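Long-range contact in CurD (Moorea producens 3L, PDB 5KP7), which probably acts as a hydroxymethylglutaryl-CoA synthase of the thiolase-like superfamily and binds 4'-phosphopantetheine: residues Tyr183-Gly195 and Thr225-Ala237. The protein carries 3 engineered substitutions. Sequence-based numbering, arbitrary orientation.
Sequences YDWSFAEPSSGAG and TCRPNPDSEAGDA. With PNS (4'-phosphopantetheine), chain E.
Phe-187 holds CG between its backbone N and carbonyl carbon (chi1 78°), which sets the ring against 225-237, while Glu-233, with CG anti to the backbone N (chi1 -176°) and an extended chain, crosses it at about a right angle. The ring's CZ lies 4.0 Å from CG of Glu-233, with ring and carboxylate planes turned 53° apart. Farther round the ring, CD2 of Phe-187 meets CB of Ala-237 at 3.9 Å, and CE2 approaches C38 of the phosphopantetheine. CB of Ala-188 sits over the centre of one ring face and also touches OE1 of Glu-233 at 3.7 Å.

The contact joins the loop before strand 195-202 to a two-stranded antiparallel hairpin, 225-226 with 234-235, whose end leads into helix 237-258; Phe-187, Pro-190 and Ser-191 of the loop and Ala-237 at the start of the helix belong to the phosphopantetheine pocket of this thiolase-like fold. Here O33 of the ligand donates to the carbonyl O of Phe-187 (2.6 Å), and its N36 donates to OG of Ser-191 (2.9 Å). An alanine at Phe-187 is likely to open a gap between Ala-237 and Glu-233 and deprive the pantetheine chain of its aromatic neighbour.

Polar joining of the two segments falls to water. One donates to the carbonyl O of Asp-184 and accepts from N of Gly-235 (3.0 Å); another donates to OD2 of Asp-184 and accepts from ND2 of Asn-229, with OG of Ser-232 as a third partner. That same hydroxyl lies at the edge of the Trp-185 indole, 3.8 Å from CD1, and Phe-172 stacks on this indole.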
ATOM      1  N   TYR A 183      22.402   2.688   2.285  1.00 56.75           N
ATOM      2  CA  TYR A 183      21.512   2.637   3.443  1.00 55.75           C
ATOM      3  C   TYR A 183      20.626   1.385   3.439  1.00 54.91           C
ATOM      4  O   TYR A 183      20.332   0.828   2.369  1.00 55.44           O
ATOM      5  CB  TYR A 183      20.611   3.879   3.479  1.00 57.45           C
ATOM      6  CG  TYR A 183      21.344   5.210   3.442  1.00 58.36           C
ATOM      7  CD1 TYR A 183      21.691   5.807   2.221  1.00 59.64           C
ATOM      8  CD2 TYR A 183      21.685   5.882   4.627  1.00 58.93           C
ATOM      9  CE1 TYR A 183      22.359   7.027   2.184  1.00 59.95           C
ATOM     10  CE2 TYR A 183      22.354   7.104   4.599  1.00 58.96           C
ATOM     11  CZ  TYR A 183      22.691   7.673   3.377  1.00 60.02           C
ATOM     12  OH  TYR A 183      23.357   8.889   3.332  1.00 59.85           O
ATOM     13  N   ASP A 184      20.179   0.960   4.632  1.00 52.51           N
ATOM     14  CA  ASP A 184      19.221  -0.167   4.771  1.00 50.39           C
ATOM     15  C   ASP A 184      17.974   0.053   3.892  1.00 48.37           C
ATOM     16  O   ASP A 184      17.421  -0.893   3.316  1.00 46.43           O
ATOM     17  CB  ASP A 184      18.765  -0.347   6.241  1.00 50.61           C
ATOM     18  CG  ASP A 184      19.864  -0.909   7.175  1.00 52.65           C
ATOM     19  OD1 ASP A 184      20.967  -1.296   6.707  1.00 53.68           O
ATOM     20  OD2 ASP A 184      19.607  -0.961   8.406  1.00 49.63           O
ATOM     21  N   TRP A 185      17.545   1.318   3.803  1.00 46.58           N
ATOM     22  CA  TRP A 185      16.351   1.709   3.029  1.00 45.60           C
ATOM     23  C   TRP A 185      16.553   1.912   1.504  1.00 46.23           C
ATOM     24  O   TRP A 185      15.560   2.100   0.779  1.00 44.56           O
ATOM     25  CB  TRP A 185      15.684   2.959   3.657  1.00 45.06           C
ATOM     26  CG  TRP A 185      16.599   4.143   3.874  1.00 45.79           C
ATOM     27  CD1 TRP A 185      17.221   4.496   5.052  1.00 46.09           C
ATOM     28  CD2 TRP A 185      17.003   5.130   2.900  1.00 45.79           C
ATOM     29  NE1 TRP A 185      17.978   5.635   4.866  1.00 46.18           N
ATOM     30  CE2 TRP A 185      17.857   6.051   3.565  1.00 46.26           C
ATOM     31  CE3 TRP A 185      16.714   5.337   1.541  1.00 46.33           C
ATOM     32  CZ2 TRP A 185      18.435   7.162   2.905  1.00 46.49           C
ATOM     33  CZ3 TRP A 185      17.291   6.450   0.881  1.00 46.07           C
ATOM     34  CH2 TRP A 185      18.143   7.342   1.573  1.00 46.89           C
ATOM     35  N   SER A 186      17.791   1.825   0.996  1.00 46.82           N
ATOM     36  CA  SER A 186      18.064   2.181  -0.415  1.00 47.88           C
ATOM     37  C   SER A 186      17.202   1.395  -1.422  1.00 47.97           C
ATOM     38  O   SER A 186      16.773   1.964  -2.435  1.00 49.69           O
ATOM     39  CB  SER A 186      19.552   2.028  -0.753  1.00 50.00           C
ATOM     40  OG  SER A 186      20.319   3.010  -0.064  1.00 52.54           O
ATOM     41  N   PHE A 187      16.921   0.119  -1.120  1.00 46.16           N
ATOM     42  CA  PHE A 187      16.051  -0.733  -1.974  1.00 45.27           C
ATOM     43  C   PHE A 187      14.638  -0.118  -2.174  1.00 43.79           C
ATOM     44  O   PHE A 187      13.989  -0.345  -3.204  1.00 44.49           O
ATOM     45  CB  PHE A 187      15.957  -2.195  -1.428  1.00 45.16           C
ATOM     46  CG  PHE A 187      15.022  -2.365  -0.234  1.00 44.95           C
ATOM     47  CD1 PHE A 187      15.415  -1.969   1.044  1.00 43.99           C
ATOM     48  CD2 PHE A 187      13.747  -2.924  -0.386  1.00 43.91           C
ATOM     49  CE1 PHE A 187      14.567  -2.116   2.136  1.00 42.20           C
ATOM     50  CE2 PHE A 187      12.896  -3.074   0.709  1.00 43.58           C
ATOM     51  CZ  PHE A 187      13.306  -2.666   1.963  1.00 42.89           C
ATOM     52  N   ALA A 188      14.174   0.651  -1.189  1.00 40.07           N
ATOM     53  CA  ALA A 188      12.816   1.168  -1.169  1.00 37.78           C
ATOM     54  C   ALA A 188      12.646   2.629  -1.635  1.00 36.30           C
ATOM     55  O   ALA A 188      11.508   3.102  -1.661  1.00 34.86           O
ATOM     56  CB  ALA A 188      12.243   1.003   0.228  1.00 37.84           C
ATOM     57  N   GLU A 189      13.721   3.325  -2.018  1.00 35.28           N
ATOM     58  CA  GLU A 189      13.603   4.764  -2.320  1.00 35.05           C
ATOM     59  C   GLU A 189      12.601   5.094  -3.436  1.00 33.41           C
ATOM     60  O   GLU A 189      11.736   5.949  -3.270  1.00 31.55           O
ATOM     61  CB  GLU A 189      14.956   5.400  -2.629  1.00 37.50           C
ATOM     62  CG  GLU A 189      14.875   6.910  -2.705  1.00 38.86           C
ATOM     63  CD  GLU A 189      16.198   7.551  -3.003  1.00 41.77           C
ATOM     64  OE1 GLU A 189      17.172   6.789  -3.249  1.00 43.75           O
ATOM     65  OE2 GLU A 189      16.251   8.804  -3.033  1.00 41.10           O
ATOM     66  N   PRO A 190      12.707   4.404  -4.567  1.00 32.86           N
ATOM     67  CA  PRO A 190      11.779   4.685  -5.652  1.00 31.81           C
ATOM     68  C   PRO A 190      10.305   4.451  -5.304  1.00 29.70           C
ATOM     69  O   PRO A 190       9.456   5.151  -5.829  1.00 27.95           O
ATOM     70  CB  PRO A 190      12.208   3.696  -6.738  1.00 33.38           C
ATOM     71  CG  PRO A 190      13.607   3.323  -6.391  1.00 33.85           C
ATOM     72  CD  PRO A 190      13.657   3.326  -4.916  1.00 33.21           C
ATOM     73  N   SER A 191      10.022   3.492  -4.431  1.00 28.88           N
ATOM     74  CA  SER A 191       8.672   3.050  -4.208  1.00 28.74           C
ATOM     75  C   SER A 191       8.005   3.654  -2.989  1.00 29.02           C
ATOM     76  O   SER A 191       6.810   3.531  -2.851  1.00 28.85           O
ATOM     77  CB  SER A 191       8.608   1.518  -4.126  1.00 28.81           C
ATOM     78  OG  SER A 191       9.470   1.001  -3.142  1.00 28.90           O
ATOM     79  N   SER A 192       8.761   4.252  -2.083  1.00 29.07           N
ATOM     80  CA  SER A 192       8.217   4.568  -0.753  1.00 29.83           C
ATOM     81  C   SER A 192       7.645   6.000  -0.741  1.00 28.31           C
ATOM     82  O   SER A 192       8.398   6.968  -0.814  1.00 29.45           O
ATOM     83  CB  SER A 192       9.306   4.378   0.286  1.00 31.92           C
ATOM     84  OG  SER A 192       9.489   2.986   0.543  1.00 34.82           O
ATOM     85  N   GLY A 193       6.316   6.103  -0.685  1.00 25.51           N
ATOM     86  CA  GLY A 193       5.623   7.378  -0.751  1.00 24.45           C
ATOM     87  C   GLY A 193       5.190   7.882   0.628  1.00 23.33           C
ATOM     88  O   GLY A 193       5.705   7.474   1.675  1.00 22.73           O
ATOM     89  N   ALA A 194       4.197   8.746   0.601  1.00 22.58           N
ATOM     90  CA  ALA A 194       3.590   9.318   1.782  1.00 21.73           C
ATOM     91  C   ALA A 194       2.104   9.561   1.489  1.00 21.11           C
ATOM     92  O   ALA A 194       1.760  10.000   0.396  1.00 21.22           O
ATOM     93  CB  ALA A 194       4.255  10.619   2.116  1.00 22.10           C
ATOM     94  N   GLY A 195       1.231   9.238   2.428  1.00 19.97           N
ATOM     95  CA  GLY A 195      -0.179   9.436   2.177  1.00 19.74           C
ATOM     96  C   GLY A 195      -0.999   8.989   3.347  1.00 19.27           C
ATOM     97  O   GLY A 195      -0.519   8.258   4.221  1.00 19.08           O
ATOM     98  N   THR A 225      10.495  -7.860   5.375  1.00 27.35           N
ATOM     99  CA  THR A 225      10.988  -6.510   5.609  1.00 28.42           C
ATOM    100  C   THR A 225      10.593  -6.165   7.016  1.00 28.49           C
ATOM    101  O   THR A 225       9.641  -6.748   7.547  1.00 28.35           O
ATOM    102  CB  THR A 225      10.404  -5.431   4.681  1.00 29.55           C
ATOM    103  OG1 THR A 225       9.102  -5.088   5.081  1.00 31.39           O
ATOM    104  CG2 THR A 225      10.392  -5.805   3.212  1.00 30.29           C
ATOM    105  N   CYS A 226      11.311  -5.213   7.599  1.00 27.74           N
ATOM    106  CA  CYS A 226      10.971  -4.758   8.960  1.00 27.41           C
ATOM    107  C   CYS A 226      11.507  -3.332   9.115  1.00 25.88           C
ATOM    108  O   CYS A 226      12.109  -2.785   8.194  1.00 24.47           O
ATOM    109  CB  CYS A 226      11.556  -5.713  10.003  1.00 29.49           C
ATOM    110  SG  CYS A 226      13.332  -5.835   9.932  1.00 35.96           S
ATOM    111  N   ARG A 227      11.211  -2.715  10.262  1.00 24.43           N
ATOM    112  CA  ARG A 227      11.604  -1.344  10.556  1.00 24.29           C
ATOM    113  C   ARG A 227      12.173  -1.324  11.959  1.00 23.66           C
ATOM    114  O   ARG A 227      11.540  -0.846  12.927  1.00 21.93           O
ATOM    115  CB  ARG A 227      10.404  -0.423  10.444  1.00 25.27           C
ATOM    116  CG  ARG A 227       9.873  -0.282   9.036  1.00 26.62           C
ATOM    117  CD  ARG A 227       8.647   0.619   9.071  1.00 28.98           C
ATOM    118  NE  ARG A 227       8.014   0.710   7.766  1.00 30.56           N
ATOM    119  CZ  ARG A 227       8.416   1.509   6.796  1.00 33.80           C
ATOM    120  NH1 ARG A 227       9.472   2.290   6.961  1.00 36.69           N
ATOM    121  NH2 ARG A 227       7.761   1.507   5.636  1.00 35.87           N
ATOM    122  N   PRO A 228      13.385  -1.855  12.109  1.00 23.74           N
ATOM    123  CA  PRO A 228      13.962  -2.037  13.423  1.00 24.34           C
ATOM    124  C   PRO A 228      14.588  -0.782  13.966  1.00 25.44           C
ATOM    125  O   PRO A 228      14.934  -0.759  15.136  1.00 26.07           O
ATOM    126  CB  PRO A 228      15.032  -3.120  13.180  1.00 25.26           C
ATOM    127  CG  PRO A 228      15.456  -2.845  11.770  1.00 24.93           C
ATOM    128  CD  PRO A 228      14.210  -2.456  11.051  1.00 24.59           C
ATOM    129  N   ASN A 229      14.778   0.225  13.122  1.00 26.42           N
ATOM    130  CA  ASN A 229      15.252   1.529  13.561  1.00 29.20           C
ATOM    131  C   ASN A 229      14.272   2.589  13.070  1.00 29.50           C
ATOM    132  O   ASN A 229      13.542   2.384  12.099  1.00 29.20           O
ATOM    133  CB  ASN A 229      16.612   1.858  12.957  1.00 32.49           C
ATOM    134  CG  ASN A 229      17.687   0.869  13.334  1.00 34.98           C
ATOM    135  OD1 ASN A 229      18.181   0.894  14.454  1.00 38.57           O
ATOM    136  ND2 ASN A 229      18.111   0.051  12.367  1.00 36.89           N
ATOM    137  N   PRO A 230      14.244   3.735  13.760  1.00 31.70           N
ATOM    138  CA  PRO A 230      13.386   4.802  13.271  1.00 32.54           C
ATOM    139  C   PRO A 230      13.817   5.314  11.908  1.00 33.38           C
ATOM    140  O   PRO A 230      15.003   5.228  11.546  1.00 34.58           O
ATOM    141  CB  PRO A 230      13.562   5.919  14.317  1.00 32.77           C
ATOM    142  CG  PRO A 230      14.350   5.374  15.434  1.00 33.28           C
ATOM    143  CD  PRO A 230      15.021   4.105  14.950  1.00 32.28           C
ATOM    144  N   ASP A 231      12.855   5.825  11.166  1.00 34.85           N
ATOM    145  CA  ASP A 231      13.105   6.590   9.952  1.00 36.72           C
ATOM    146  C   ASP A 231      13.866   5.723   8.958  1.00 39.24           C
ATOM    147  O   ASP A 231      14.836   6.155   8.338  1.00 41.38           O
ATOM    148  CB  ASP A 231      13.860   7.881  10.273  1.00 36.49           C
ATOM    149  CG  ASP A 231      13.087   8.810  11.235  1.00 36.31           C
ATOM    150  OD1 ASP A 231      11.882   9.065  11.034  1.00 36.83           O
ATOM    151  OD2 ASP A 231      13.713   9.306  12.178  1.00 34.90           O
ATOM    152  N   SER A 232      13.432   4.468   8.843  1.00 39.48           N
ATOM    153  CA  SER A 232      14.231   3.461   8.144  1.00 41.00           C
ATOM    154  C   SER A 232      13.406   2.216   7.860  1.00 40.72           C
ATOM    155  O   SER A 232      12.317   2.047   8.400  1.00 40.22           O
ATOM    156  CB  SER A 232      15.460   3.079   8.981  1.00 41.53           C
ATOM    157  OG  SER A 232      16.427   2.491   8.135  1.00 45.55           O
ATOM    158  N   GLU A 233      13.940   1.360   6.996  1.00 40.16           N
ATOM    159  CA  GLU A 233      13.338   0.067   6.665  1.00 39.33           C
ATOM    160  C   GLU A 233      14.483  -0.865   6.274  1.00 37.91           C
ATOM    161  O   GLU A 233      15.454  -0.388   5.681  1.00 38.43           O
ATOM    162  CB  GLU A 233      12.341   0.202   5.519  1.00 41.91           C
ATOM    163  CG  GLU A 233      11.613  -1.100   5.189  1.00 44.50           C
ATOM    164  CD  GLU A 233      10.478  -0.943   4.184  1.00 46.95           C
ATOM    165  OE1 GLU A 233      10.512  -0.005   3.365  1.00 46.79           O
ATOM    166  OE2 GLU A 233       9.557  -1.794   4.202  1.00 50.79           O
ATOM    167  N   ALA A 234      14.382  -2.153   6.629  1.00 35.19           N
ATOM    168  CA  ALA A 234      15.380  -3.186   6.294  1.00 35.92           C
ATOM    169  C   ALA A 234      14.678  -4.393   5.678  1.00 35.68           C
ATOM    170  O   ALA A 234      13.512  -4.649   5.949  1.00 33.88           O
ATOM    171  CB  ALA A 234      16.152  -3.626   7.524  1.00 36.17           C
ATOM    172  N   GLY A 235      15.376  -5.149   4.838  1.00 36.80           N
ATOM    173  CA  GLY A 235      14.795  -6.416   4.395  1.00 36.77           C
ATOM    174  C   GLY A 235      15.232  -6.892   3.040  1.00 36.80           C
ATOM    175  O   GLY A 235      16.079  -6.274   2.396  1.00 35.84           O
ATOM    176  N   ASP A 236      14.624  -8.015   2.647  1.00 35.63           N
ATOM    177  CA  ASP A 236      14.901  -8.684   1.391  1.00 35.00           C
ATOM    178  C   ASP A 236      13.616  -8.577   0.589  1.00 33.88           C
ATOM    179  O   ASP A 236      12.668  -9.315   0.831  1.00 32.08           O
ATOM    180  CB  ASP A 236      15.242 -10.142   1.667  1.00 36.61           C
ATOM    181  CG  ASP A 236      15.499 -10.935   0.401  1.00 37.81           C
ATOM    182  OD1 ASP A 236      15.180 -10.476  -0.701  1.00 37.32           O
ATOM    183  OD2 ASP A 236      16.027 -12.045   0.514  1.00 42.00           O
ATOM    184  N   ALA A 237      13.582  -7.636  -0.338  1.00 33.95           N
ATOM    185  CA  ALA A 237      12.403  -7.415  -1.149  1.00 33.69           C
ATOM    186  C   ALA A 237      12.003  -8.639  -1.995  1.00 32.50           C
ATOM    187  O   ALA A 237      10.820  -8.837  -2.245  1.00 31.31           O
ATOM    188  CB  ALA A 237      12.613  -6.221  -2.052  1.00 35.41           C
TER
HETATM  189  O23 PNS E 100      12.729  -4.376 -10.019  1.00 38.20           O
HETATM  190  P24 PNS E 100      13.335  -4.675  -8.668  1.00 37.23           P
HETATM  191  O26 PNS E 100      14.837  -4.817  -8.542  1.00 40.51           O
HETATM  192  O27 PNS E 100      12.956  -3.493  -7.616  1.00 40.99           O
HETATM  193  C28 PNS E 100      11.629  -3.002  -7.484  1.00 39.87           C
HETATM  194  C29 PNS E 100      11.615  -1.491  -7.244  1.00 38.85           C
HETATM  195  C30 PNS E 100      10.254  -0.933  -6.857  1.00 38.85           C
HETATM  196  C31 PNS E 100      12.853  -0.683  -7.709  1.00 38.01           C
HETATM  197  C32 PNS E 100      12.227  -1.453  -5.749  1.00 39.92           C
HETATM  198  O33 PNS E 100      12.337  -0.100  -5.224  1.00 35.92           O
HETATM  199  C34 PNS E 100      11.567  -2.224  -4.624  1.00 42.86           C
HETATM  200  O35 PNS E 100      11.795  -3.420  -4.471  1.00 43.33           O
HETATM  201  N36 PNS E 100      10.675  -1.556  -3.893  1.00 43.80           N
HETATM  202  C37 PNS E 100       9.626  -2.229  -3.160  1.00 44.93           C
HETATM  203  C38 PNS E 100      10.024  -2.742  -1.799  1.00 47.82           C
HETATM  204  C39 PNS E 100       8.756  -3.374  -1.274  1.00 51.09           C
HETATM  205  O40 PNS E 100       7.976  -2.704  -0.609  1.00 50.70           O
HETATM  206  N41 PNS E 100       8.544  -4.650  -1.614  1.00 49.41           N
HETATM  207  C42 PNS E 100       7.350  -5.331  -1.167  1.00 49.87           C
HETATM  208  C43 PNS E 100       7.130  -6.651  -1.875  1.00 49.35           C
HETATM  209  S44 PNS E 100       5.667  -7.360  -1.098  1.00 48.39           S
HETATM  210  O   HOH W   1      17.731  -3.704   3.723  1.00 46.45           O
HETATM  211  O   HOH W   2      17.217  -0.188   9.652  1.00 47.38           O